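Local coordinates for protein dihydrodipicolinate synthase (Agrobacterium tumefaciens, PDB 3B4U) that probably condenses pyruvate with aspartate semialdehyde through a Schiff-base intermediate, the step that opens the diaminopimelate route to lysine, on a (beta/alpha)8 barrel, at residues 92-96 / 97-101; 127-130 / 131-135; 170-174 / 175-179; 237-240 / 241-244. All blocks are in the same frame, centred on the assembly; numbering follows the deposited sequence.

Contact 1: residues 92-96 / 97-101; sequences AEALN and AGARN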
# COMPACT_ATOMS: atom_id res chain seq x y z
N ALA B 92 15.92 2.08 8.65
CA ALA B 92 16.93 2.37 9.67
C ALA B 92 17.11 1.21 10.63
O ALA B 92 18.23 0.87 11.01
CB ALA B 92 16.59 3.67 10.41
N GLU B 93 16.03 0.58 11.03
CA GLU B 93 16.12 -0.53 11.97
C GLU B 93 16.92 -1.69 11.37
O GLU B 93 17.78 -2.21 12.00
CB GLU B 93 14.73 -1.05 12.32
CG GLU B 93 13.96 -0.18 13.22
CD GLU B 93 12.51 -0.62 13.33
OE1 GLU B 93 12.32 -1.83 13.30
OE2 GLU B 93 11.65 0.22 13.47
N ALA B 94 16.64 -2.04 10.12
CA ALA B 94 17.34 -3.14 9.47
C ALA B 94 18.80 -2.78 9.23
O ALA B 94 19.70 -3.60 9.46
CB ALA B 94 16.63 -3.56 8.19
N LEU B 95 19.07 -1.56 8.79
CA LEU B 95 20.45 -1.15 8.54
C LEU B 95 21.26 -1.12 9.82
O LEU B 95 22.41 -1.54 9.83
CB LEU B 95 20.49 0.21 7.85
CG LEU B 95 19.99 0.25 6.40
CD1 LEU B 95 19.96 1.68 5.90
CD2 LEU B 95 20.80 -0.67 5.47
N ASN B 96 20.65 -0.66 10.92
CA ASN B 96 21.33 -0.61 12.22
C ASN B 96 21.64 -2.01 12.71
O ASN B 96 22.65 -2.23 13.39
CB ASN B 96 20.45 0.11 13.25
CG ASN B 96 21.03 0.04 14.65
OD1 ASN B 96 20.49 -0.65 15.52
ND2 ASN B 96 22.13 0.72 14.85
N ALA B 97 20.79 -2.97 12.39
CA ALA B 97 21.00 -4.37 12.73
C ALA B 97 22.06 -5.04 11.86
O ALA B 97 22.47 -6.17 12.15
CB ALA B 97 19.70 -5.14 12.62
N GLY B 98 22.51 -4.37 10.81
CA GLY B 98 23.56 -4.90 9.95
C GLY B 98 23.08 -5.55 8.66
O GLY B 98 23.87 -6.20 8.00
N ALA B 99 21.82 -5.35 8.26
CA ALA B 99 21.32 -5.96 7.04
C ALA B 99 22.18 -5.58 5.87
O ALA B 99 22.69 -4.47 5.78
CB ALA B 99 19.88 -5.54 6.80
N ARG B 100 22.31 -6.51 4.93
CA ARG B 100 23.10 -6.27 3.73
C ARG B 100 22.53 -5.12 2.91
O ARG B 100 23.27 -4.29 2.36
CB ARG B 100 23.10 -7.54 2.85
CG ARG B 100 24.18 -7.49 1.82
CD ARG B 100 23.99 -8.43 0.66
NE ARG B 100 25.16 -8.45 -0.25
CZ ARG B 100 25.49 -7.52 -1.15
NH1 ARG B 100 24.77 -6.45 -1.37
NH2 ARG B 100 26.60 -7.68 -1.87
N ASN B 101 21.20 -5.11 2.79
CA ASN B 101 20.52 -4.15 1.95
C ASN B 101 19.10 -3.99 2.44
O ASN B 101 18.54 -4.87 3.13
CB ASN B 101 20.39 -4.64 0.46
CG ASN B 101 21.68 -4.70 -0.28
OD1 ASN B 101 22.17 -3.66 -0.81
ND2 ASN B 101 22.24 -5.86 -0.36
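Ala-94 and Ala-99 meet where helix 84-96 stops: their methyl groups lie 4.1 Å apart, CB to CB, within the turn that ends the helix. The polar atoms make this a Schellman motif. Ala-99 N reaches back five residues to Ala-94 O at 3.0 Å, with a fairly straight N-H...O angle of 164°, and Gly-98 N bonds to Leu-95 O, also at 3.0 Å. That second donor sits 68° out of the carbonyl plane, a consequence of the chain folding tightly over the helix end. Gly-98 takes positive phi to make the reversal. One step earlier, Ala-97 N still makes an ordinary helical bond to Glu-93 O at 3.1 Å.

Asn-96 can be followed outward from the last helical residue. Its CB is 3.2 Å from Ala-97 N, and CG withdraws to 3.8 Å from that nitrogen. With chi1 at 173°, CG stands beside its own carbonyl carbon, which carries the amide outward from the helix end and puts OD1 3.9 Å from Ala-97 N, too far for a bond. The exposed side chain is modelled in two conformers, so its amide has more than one position.

The methyl of Ala-99 also sits 3.3 Å (CB) from Ala-94 O, so the carbonyl is flanked by carbon as well as held by the N-H. The chemistry implies a helix end closed by backbone bonds, with Arg-134 as a second donor to Leu-95 O and a small apolar alanine pair beside them.

Contact 2: residues 127-130 / 131-135; sequences SKIG and KDARD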
# COMPACT_ATOMS: atom_id res chain seq x y z
N SER B 127 16.88 11.15 3.84
CA SER B 127 17.17 12.19 4.83
C SER B 127 16.73 11.77 6.21
O SER B 127 17.42 12.03 7.21
CB SER B 127 16.48 13.49 4.45
OG SER B 127 16.73 14.50 5.42
N LYS B 128 15.54 11.17 6.32
CA LYS B 128 15.00 10.73 7.58
C LYS B 128 15.80 9.56 8.17
O LYS B 128 16.03 9.52 9.39
CB LYS B 128 13.53 10.36 7.41
CG LYS B 128 12.84 10.03 8.70
CD LYS B 128 12.78 11.22 9.64
CE LYS B 128 11.87 10.95 10.84
NZ LYS B 128 11.72 12.18 11.66
N ILE B 129 16.25 8.63 7.35
CA ILE B 129 17.15 7.56 7.85
C ILE B 129 18.39 8.20 8.47
O ILE B 129 18.83 7.80 9.56
CB ILE B 129 17.55 6.58 6.74
CG1 ILE B 129 16.34 5.78 6.24
CG2 ILE B 129 18.63 5.61 7.25
CD1 ILE B 129 16.60 5.06 4.97
N GLY B 130 18.92 9.21 7.79
CA GLY B 130 20.07 9.96 8.26
C GLY B 130 21.38 9.44 7.73
O GLY B 130 21.46 8.75 6.70
N LYS B 131 22.42 9.74 8.50
CA LYS B 131 23.78 9.54 8.06
C LYS B 131 24.12 8.08 7.81
O LYS B 131 25.04 7.78 7.06
CB LYS B 131 24.76 10.18 9.06
CG LYS B 131 24.83 9.49 10.41
CD LYS B 131 25.76 10.22 11.39
CE LYS B 131 25.79 9.48 12.72
NZ LYS B 131 26.75 10.08 13.71
N ASP B 132 23.41 7.20 8.49
CA ASP B 132 23.61 5.77 8.35
C ASP B 132 23.00 5.12 7.09
O ASP B 132 23.18 3.94 6.86
CB ASP B 132 22.97 5.08 9.57
CG ASP B 132 23.62 5.47 10.90
OD1 ASP B 132 24.85 5.76 10.94
OD2 ASP B 132 22.88 5.46 11.91
N ALA B 133 22.25 5.87 6.30
CA ALA B 133 21.63 5.32 5.09
C ALA B 133 22.70 4.74 4.21
O ALA B 133 23.75 5.36 3.97
CB ALA B 133 20.88 6.44 4.38
N ARG B 134 22.42 3.56 3.66
CA ARG B 134 23.37 2.85 2.80
C ARG B 134 22.58 1.74 2.12
O ARG B 134 21.56 1.30 2.65
CB ARG B 134 24.53 2.22 3.59
CG ARG B 134 24.05 1.27 4.68
CD ARG B 134 25.19 0.57 5.42
NE ARG B 134 24.68 -0.33 6.44
CZ ARG B 134 24.24 -1.57 6.22
NH1 ARG B 134 24.27 -2.11 5.01
NH2 ARG B 134 23.69 -2.23 7.22
N ASP B 135 23.07 1.26 0.98
CA ASP B 135 22.73 -0.09 0.51
C ASP B 135 21.27 -0.29 0.23
O ASP B 135 20.72 -1.36 0.46
CB ASP B 135 23.33 -1.13 1.47
CG ASP B 135 24.85 -1.01 1.56
OD1 ASP B 135 25.46 -0.69 0.52
OD2 ASP B 135 25.41 -1.25 2.64
O HOH W 1 21.36 7.69 10.57
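Ile-129 O and Asp-132 N are joined through one water: it donates to the Ile-129 carbonyl at 2.7 Å and accepts from Asp-132 N at 3.0 Å. The helix 115-129 ends here, and the bridge gives its last carbonyl a partner across the turn. Gly-130 leaves the helix with positive phi and starts a type I beta turn, closed by Ala-133 N bonding to Gly-130 O at 3.0 Å. The bond is straight at hydrogen (167°), though the donor stands above the carbonyl plane.

Beneath the turn the contact is apolar. Ile-129 places CG2 anti to its backbone N, and this branch rather than CG1 meets Ala-133, 3.7 Å from its CB and equally close to its CA. The Ala-133 methyl also lies 3.3 Å (CB) from Gly-130 O.

Farther along, Arg-134 NH1 forms a salt bridge with Asp-135 OD2 at 2.8 Å. OD2 receives it on its anti lone pair and lies almost in the guanidinium plane, while NH2 of Arg-134 turns to carbonyls at the end of helix 84-96.

Ile-129 also rests on Ala-88 and Ser-91 of helix 84-96, while Asp-135 pairs through its backbone with Ile-102 of strand 101-104 as the chain leads into strand 136-140.

Contact 3: residues 170-174 / 175-179; sequences DSSGN and WSHTE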
# COMPACT_ATOMS: atom_id res chain seq x y z
N ASP B 170 14.89 -4.98 -10.74
CA ASP B 170 14.05 -4.73 -11.86
C ASP B 170 13.23 -5.96 -12.15
O ASP B 170 13.71 -6.90 -12.77
CB ASP B 170 14.88 -4.34 -13.09
CG ASP B 170 14.03 -4.07 -14.29
OD1 ASP B 170 12.80 -3.96 -14.15
OD2 ASP B 170 14.61 -3.96 -15.39
N SER B 171 11.99 -5.92 -11.71
CA SER B 171 11.02 -6.98 -11.91
C SER B 171 9.98 -6.53 -12.95
O SER B 171 8.87 -7.00 -12.95
CB SER B 171 10.37 -7.38 -10.59
OG SER B 171 11.38 -7.95 -9.80
N SER B 172 10.35 -5.63 -13.83
CA SER B 172 9.42 -5.17 -14.86
C SER B 172 9.13 -6.20 -15.95
O SER B 172 8.09 -6.10 -16.60
CB SER B 172 9.96 -3.93 -15.56
OG SER B 172 11.13 -4.20 -16.28
N GLY B 173 10.03 -7.13 -16.20
CA GLY B 173 9.89 -8.00 -17.34
C GLY B 173 9.93 -7.24 -18.66
O GLY B 173 9.45 -7.74 -19.66
N ASN B 174 10.55 -6.08 -18.69
CA ASN B 174 10.60 -5.20 -19.87
C ASN B 174 12.06 -5.04 -20.25
O ASN B 174 12.76 -4.19 -19.71
CB ASN B 174 9.96 -3.88 -19.49
CG ASN B 174 9.88 -2.90 -20.61
OD1 ASN B 174 10.51 -3.09 -21.63
ND2 ASN B 174 9.13 -1.81 -20.42
N TRP B 175 12.52 -5.85 -21.19
CA TRP B 175 13.93 -5.87 -21.53
C TRP B 175 14.44 -4.56 -22.05
O TRP B 175 15.58 -4.17 -21.78
CB TRP B 175 14.26 -7.00 -22.51
CG TRP B 175 15.70 -7.03 -22.86
CD1 TRP B 175 16.27 -6.68 -24.06
CD2 TRP B 175 16.77 -7.39 -22.01
NE1 TRP B 175 17.62 -6.81 -24.00
CE2 TRP B 175 17.97 -7.23 -22.75
CE3 TRP B 175 16.86 -7.80 -20.68
CZ2 TRP B 175 19.22 -7.51 -22.21
CZ3 TRP B 175 18.09 -8.07 -20.15
CH2 TRP B 175 19.25 -7.89 -20.89
N SER B 176 13.62 -3.83 -22.80
CA SER B 176 14.00 -2.49 -23.29
C SER B 176 14.42 -1.60 -22.14
O SER B 176 15.27 -0.74 -22.28
CB SER B 176 12.88 -1.82 -24.11
OG SER B 176 11.78 -1.30 -23.37
N HIS B 177 13.73 -1.77 -21.02
CA HIS B 177 14.04 -1.03 -19.79
C HIS B 177 15.30 -1.60 -19.13
O HIS B 177 16.26 -0.88 -18.85
CB HIS B 177 12.84 -1.15 -18.86
CG HIS B 177 13.02 -0.44 -17.57
ND1 HIS B 177 13.49 -1.02 -16.40
CD2 HIS B 177 12.78 0.86 -17.28
CE1 HIS B 177 13.52 -0.08 -15.46
NE2 HIS B 177 13.09 1.05 -15.96
N THR B 178 15.32 -2.91 -18.91
CA THR B 178 16.44 -3.55 -18.24
C THR B 178 17.77 -3.28 -18.96
O THR B 178 18.79 -3.03 -18.31
CB THR B 178 16.22 -5.06 -18.14
OG1 THR B 178 14.89 -5.30 -17.67
CG2 THR B 178 17.22 -5.71 -17.22
N GLU B 179 17.75 -3.38 -20.29
CA GLU B 179 18.98 -3.18 -21.03
C GLU B 179 19.55 -1.76 -20.85
O GLU B 179 20.76 -1.59 -20.81
CB GLU B 179 18.79 -3.56 -22.50
CG GLU B 179 18.09 -2.58 -23.36
CD GLU B 179 18.14 -2.97 -24.83
OE1 GLU B 179 19.09 -3.66 -25.21
OE2 GLU B 179 17.23 -2.59 -25.56
O HOH W 2 11.23 -4.92 -24.02
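The start of helix 175-185, just after the sixth strand of the barrel, is built round the N-cap Asn-174 and the carboxylate of Asp-170. Asn-174 O accepts the first helical bond from Thr-178 N at 3.0 Å, in the carbonyl plane. Its side-chain OD1 takes the hydroxyl of Ser-176, OG at 2.8 Å, and a water links the same oxygen to Ser-176 N, so the amide reaches that backbone N-H through solvent.

Asp-170 ties strand to helix, its chi1 of 180° carrying the carboxylate from the strand end toward Thr-178 and His-177. OD2 accepts from Thr-178 OG1 at 2.7 Å, from above the carboxylate plane, and weakly from His-177 ND1 at 3.3 Å. The imidazole presents its edge to OD2, with ring and carboxylate planes 73° apart; its NE2 bonds to the carbonyl of Leu-149. Asp-170 OD1 receives Ser-172 N, an Asx turn, and also Ser-172 OG at 2.7 Å; Asn-140 adds a third donor. Ser-172 OG in turn accepts from Asn-174 N at 3.1 Å, an ST turn, which passes the grip on to the cap.

The donors gathered round the buried Asp-170 hold its carboxylate in place, and the nearby helix start would be expected to add to the favourable field.

Contact 4: residues 237-240 / 241-244; sequences LVVE and LLKF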
# COMPACT_ATOMS: atom_id res chain seq x y z
N LEU B 237 8.93 -23.27 -16.66
CA LEU B 237 8.18 -23.42 -15.43
C LEU B 237 7.41 -22.15 -15.10
O LEU B 237 6.24 -22.21 -14.74
CB LEU B 237 9.10 -23.78 -14.28
CG LEU B 237 8.40 -23.95 -12.93
CD1 LEU B 237 7.42 -25.14 -13.00
CD2 LEU B 237 9.41 -24.13 -11.84
N VAL B 238 8.08 -21.02 -15.21
CA VAL B 238 7.44 -19.76 -14.86
C VAL B 238 6.23 -19.50 -15.77
O VAL B 238 5.18 -19.06 -15.32
CB VAL B 238 8.45 -18.62 -14.88
CG1 VAL B 238 7.76 -17.24 -14.77
CG2 VAL B 238 9.48 -18.84 -13.75
N VAL B 239 6.32 -19.84 -17.06
CA VAL B 239 5.16 -19.70 -17.94
C VAL B 239 4.05 -20.64 -17.54
O VAL B 239 2.89 -20.26 -17.49
CB VAL B 239 5.51 -19.95 -19.45
CG1 VAL B 239 4.24 -19.89 -20.29
CG2 VAL B 239 6.47 -18.91 -19.88
N GLU B 240 4.38 -21.90 -17.31
CA GLU B 240 3.36 -22.89 -16.94
C GLU B 240 2.61 -22.48 -15.68
O GLU B 240 1.42 -22.75 -15.53
CB GLU B 240 4.00 -24.26 -16.74
CG GLU B 240 4.58 -24.86 -17.98
CD GLU B 240 3.57 -25.42 -18.96
OE1 GLU B 240 2.45 -25.76 -18.54
OE2 GLU B 240 3.92 -25.56 -20.15
N LEU B 241 3.29 -21.77 -14.79
CA LEU B 241 2.67 -21.35 -13.56
C LEU B 241 1.84 -20.08 -13.70
O LEU B 241 1.15 -19.69 -12.75
CB LEU B 241 3.70 -21.16 -12.44
CG LEU B 241 4.50 -22.43 -12.04
CD1 LEU B 241 5.59 -22.07 -11.02
CD2 LEU B 241 3.58 -23.55 -11.55
N LEU B 242 1.87 -19.40 -14.85
CA LEU B 242 1.09 -18.15 -15.02
C LEU B 242 -0.39 -18.34 -14.78
O LEU B 242 -1.09 -17.36 -14.55
CB LEU B 242 1.26 -17.55 -16.42
CG LEU B 242 2.62 -16.96 -16.72
CD1 LEU B 242 2.73 -16.69 -18.19
CD2 LEU B 242 2.88 -15.70 -15.92
N LYS B 243 -0.86 -19.57 -14.94
CA LYS B 243 -2.23 -19.93 -14.72
C LYS B 243 -2.64 -19.69 -13.26
O LYS B 243 -3.83 -19.66 -13.01
CB LYS B 243 -2.47 -21.43 -15.07
CG LYS B 243 -2.49 -21.80 -16.55
CD LYS B 243 -2.85 -23.27 -16.71
CE LYS B 243 -3.03 -23.68 -18.16
NZ LYS B 243 -1.82 -23.41 -18.98
N PHE B 244 -1.69 -19.53 -12.32
CA PHE B 244 -1.96 -19.56 -10.87
C PHE B 244 -1.39 -18.30 -10.19
O PHE B 244 -0.39 -17.75 -10.65
CB PHE B 244 -1.35 -20.85 -10.27
CG PHE B 244 -1.63 -22.09 -11.08
CD1 PHE B 244 -2.88 -22.72 -11.01
CD2 PHE B 244 -0.67 -22.66 -11.89
CE1 PHE B 244 -3.14 -23.86 -11.77
CE2 PHE B 244 -0.93 -23.79 -12.65
CZ PHE B 244 -2.16 -24.40 -12.58
O HOH W 3 0.49 -24.77 -17.02
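Leu-237 swings CG anti to its backbone N (chi1 179°), while Leu-241 keeps CG beside the N (chi1 -61°); between them these torsions bring Leu-237 CG and Leu-241 CD1 to 3.9 Å, the two side chains crossing at a slant. Leu-242 follows Leu-241 in its first torsion and sets CD1 4.1 Å from Val-239 CG1.

The backbone tightens beneath these pairs. Leu-241 N makes the helical bond to Leu-237 O at 3.0 Å, but Leu-242 N turns to Val-239 O, only three residues back, at 3.0 Å and from above the carbonyl plane. Helix 232-240 thus ends in a narrower turn, among the helices that follow the eighth strand, the C-terminal helical part of this family. Leu-241 packs here on Leu-253 and Ile-281, and Leu-237 on Leu-288.

On the outer side a water donates to Glu-240 O at 2.7 Å and to Glu-240 OE1 at 2.7 Å, the bend at chi2 (-75°) turning the carboxylate so that one water can reach both oxygens. Lys-243 NZ gives the same water a weak bond at 3.3 Å. The CB of Lys-243 lies over the centre of the Phe-244 ring, and Phe-244 CE2 approaches Glu-240 O at 3.9 Å.

Contacts 1 and 2 are neighbouring helix-to-strand turns, centres 10 Å apart, and Arg-134 of contact 2 stitches them: its NH2 lies 2.8 Å from Ala-99 O and 3.0 Å from Leu-95 O, both probable hydrogen bonds. They lead into adjacent strands, 101-104 and 136-140, at the end of the barrel away from the usual active-site face. Contact 3 lies where strand 165-170 gives way to a helix, on the catalytic side; in this family the sixth strand carries the Schiff-base lysine, so the turn is probably close to that site. Its centre is 28 Å from contacts 1 and 2. Contact 4, 19 Å from contact 3 between centres, belongs to the C-terminal helices.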